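Long-range contact in 378aa long hypothetical citrate synthase (Sulfolobus tokodaii, PDB 1VGM), which is of unestablished function but belongs to the citrate synthase family, being largely helical and assembled from two chains: residues K228-I233 with E291-I296. Residues are numbered along the deposited sequence; the frame is centred on the assembly and turned at random.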
loop_
_atom_site.group_PDB
_atom_site.type_symbol
_atom_site.label_atom_id
_atom_site.label_comp_id
_atom_site.label_asym_id
_atom_site.label_seq_id
_atom_site.Cartn_x
_atom_site.Cartn_y
_atom_site.Cartn_z
ATOM N N LYS A 228 -15.791 -2.935 -22.505
ATOM C CA LYS A 228 -17.227 -2.946 -22.255
ATOM C C LYS A 228 -17.967 -2.052 -23.249
ATOM O O LYS A 228 -19.156 -2.252 -23.513
ATOM C CB LYS A 228 -17.520 -2.491 -20.824
ATOM C CG LYS A 228 -17.252 -3.572 -19.786
ATOM C CD LYS A 228 -17.518 -3.104 -18.367
ATOM C CE LYS A 228 -17.095 -4.187 -17.379
ATOM N NZ LYS A 228 -17.422 -3.879 -15.956
ATOM N N GLN A 229 -17.262 -1.073 -23.805
ATOM C CA GLN A 229 -17.811 -0.300 -24.906
ATOM C C GLN A 229 -18.244 -1.226 -26.035
ATOM O O GLN A 229 -19.376 -1.148 -26.504
ATOM C CB GLN A 229 -16.778 0.711 -25.417
ATOM C CG GLN A 229 -16.475 1.827 -24.432
ATOM C CD GLN A 229 -15.303 2.679 -24.867
ATOM O OE1 GLN A 229 -15.328 3.903 -24.741
ATOM N NE2 GLN A 229 -14.267 2.036 -25.381
ATOM N N PHE A 230 -17.344 -2.107 -26.459
ATOM C CA PHE A 230 -17.622 -3.008 -27.572
ATOM C C PHE A 230 -18.765 -3.971 -27.256
ATOM O O PHE A 230 -19.608 -4.237 -28.108
ATOM C CB PHE A 230 -16.362 -3.799 -27.931
ATOM C CG PHE A 230 -15.128 -2.947 -28.041
ATOM C CD1 PHE A 230 -13.895 -3.432 -27.627
ATOM C CD2 PHE A 230 -15.203 -1.650 -28.548
ATOM C CE1 PHE A 230 -12.756 -2.634 -27.698
ATOM C CE2 PHE A 230 -14.069 -0.844 -28.624
ATOM C CZ PHE A 230 -12.844 -1.340 -28.202
ATOM N N VAL A 231 -18.788 -4.492 -26.035
ATOM C CA VAL A 231 -19.880 -5.349 -25.592
ATOM C C VAL A 231 -21.214 -4.612 -25.703
ATOM O O VAL A 231 -22.210 -5.164 -26.167
ATOM C CB VAL A 231 -19.682 -5.789 -24.131
ATOM C CG1 VAL A 231 -20.878 -6.608 -23.667
ATOM C CG2 VAL A 231 -18.399 -6.598 -23.999
ATOM N N GLU A 232 -21.227 -3.354 -25.284
ATOM C CA GLU A 232 -22.440 -2.553 -25.355
ATOM C C GLU A 232 -22.853 -2.256 -26.805
ATOM O O GLU A 232 -24.035 -2.295 -27.142
ATOM C CB GLU A 232 -22.241 -1.246 -24.587
ATOM C CG GLU A 232 -23.486 -0.379 -24.507
ATOM C CD GLU A 232 -23.345 0.742 -23.490
ATOM O OE1 GLU A 232 -23.628 0.500 -22.297
ATOM O OE2 GLU A 232 -22.945 1.860 -23.880
ATOM N N ILE A 233 -21.876 -1.959 -27.658
ATOM C CA ILE A 233 -22.161 -1.745 -29.070
ATOM C C ILE A 233 -22.830 -2.961 -29.706
ATOM O O ILE A 233 -23.779 -2.813 -30.475
ATOM C CB ILE A 233 -20.881 -1.403 -29.849
ATOM C CG1 ILE A 233 -20.360 -0.046 -29.381
ATOM C CG2 ILE A 233 -21.163 -1.359 -31.347
ATOM C CD1 ILE A 233 -18.871 0.121 -29.522
ATOM N N GLU A 291 -13.978 -6.345 -34.963
ATOM C CA GLU A 291 -14.478 -5.540 -36.068
ATOM C C GLU A 291 -15.188 -4.291 -35.555
ATOM O O GLU A 291 -15.044 -3.204 -36.123
ATOM C CB GLU A 291 -15.434 -6.359 -36.937
ATOM C CG GLU A 291 -14.744 -7.375 -37.828
ATOM C CD GLU A 291 -15.701 -8.026 -38.810
ATOM O OE1 GLU A 291 -16.900 -8.149 -38.483
ATOM O OE2 GLU A 291 -15.252 -8.416 -39.906
ATOM N N ILE A 292 -15.944 -4.451 -34.475
ATOM C CA ILE A 292 -16.487 -3.320 -33.744
ATOM C C ILE A 292 -15.375 -2.358 -33.322
ATOM O O ILE A 292 -15.439 -1.169 -33.612
ATOM C CB ILE A 292 -17.267 -3.807 -32.498
ATOM C CG1 ILE A 292 -18.578 -4.452 -32.940
ATOM C CG2 ILE A 292 -17.551 -2.648 -31.555
ATOM C CD1 ILE A 292 -19.287 -5.207 -31.832
ATOM N N ALA A 293 -14.348 -2.884 -32.655
ATOM C CA ALA A 293 -13.222 -2.070 -32.201
ATOM C C ALA A 293 -12.518 -1.338 -33.344
ATOM O O ALA A 293 -12.142 -0.173 -33.191
ATOM C CB ALA A 293 -12.218 -2.943 -31.446
ATOM N N GLU A 294 -12.342 -2.019 -34.476
ATOM C CA GLU A 294 -11.772 -1.406 -35.684
ATOM C C GLU A 294 -12.545 -0.180 -36.139
ATOM O O GLU A 294 -11.959 0.844 -36.485
ATOM C CB GLU A 294 -11.781 -2.393 -36.849
ATOM C CG GLU A 294 -10.747 -3.485 -36.804
ATOM C CD GLU A 294 -10.686 -4.231 -38.120
ATOM O OE1 GLU A 294 -9.774 -3.948 -38.920
ATOM O OE2 GLU A 294 -11.558 -5.093 -38.359
ATOM N N ARG A 295 -13.867 -0.307 -36.179
ATOM C CA ARG A 295 -14.699 0.768 -36.692
ATOM C C ARG A 295 -14.650 1.929 -35.722
ATOM O O ARG A 295 -14.577 3.083 -36.124
ATOM C CB ARG A 295 -16.150 0.300 -36.866
ATOM C CG ARG A 295 -17.106 1.384 -37.377
ATOM C CD ARG A 295 -16.635 1.963 -38.713
ATOM N NE ARG A 295 -17.562 2.955 -39.254
ATOM C CZ ARG A 295 -17.330 3.691 -40.338
ATOM N NH1 ARG A 295 -16.200 3.542 -41.021
ATOM N NH2 ARG A 295 -18.227 4.585 -40.741
ATOM N N ILE A 296 -14.692 1.616 -34.435
ATOM C CA ILE A 296 -14.626 2.653 -33.415
ATOM C C ILE A 296 -13.275 3.361 -33.479
ATOM O O ILE A 296 -13.189 4.577 -33.291
ATOM C CB ILE A 296 -14.818 2.061 -31.997
ATOM C CG1 ILE A 296 -16.236 1.495 -31.850
ATOM C CG2 ILE A 296 -14.546 3.136 -30.949
ATOM C CD1 ILE A 296 -17.329 2.526 -32.064
#
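Ala293 sets its methyl over one face of the Phe230 ring, CB standing 3.9 Å from the ring centroid and 18° off the normal, a CH-pi contact displaced toward the rim at CZ. Alanine suits this place because a single methyl lets the flat ring lie close to the backbone of helix 284-304: Phe230 CE2 comes within 3.9 Å of Ala293 CA. The preceding residue, Ile292, slides past Phe230 in the opposite direction and reaches the ring obliquely through CG2, 3.9 Å from Phe230 CD2. With CG1 beside the backbone N (chi1 -72°), Ile292 CG2 lies anti to that N, and this methyl also meets Ile233 CD1 at 3.7 Å; the two branches divide the work, since Ile292 CD1 rests against Phe230 O. One turn on from Ile292, Ile296 meets Ile233 tip to tip, its CG1 3.8 Å from Ile233 CD1. In this mainly helical citrate synthase-family chain, the contact joins the C-terminal end of helix 222-233 to the middle of helix 284-304; the axes of the two segments approach to 9.7 Å, their directions 105° apart. Five buried apolar residues, four large and one alanine, meet at the crossing, with no hydrogen bond between the segments. Farther out, helix 314-323 adds Phe315, edge-to-face with Phe230, and Ile319, touching both Phe230 and Ala293. Trp242 of helix 239-249 packs on Ile233, while Asn238 ND2 bonds to Ile233 O.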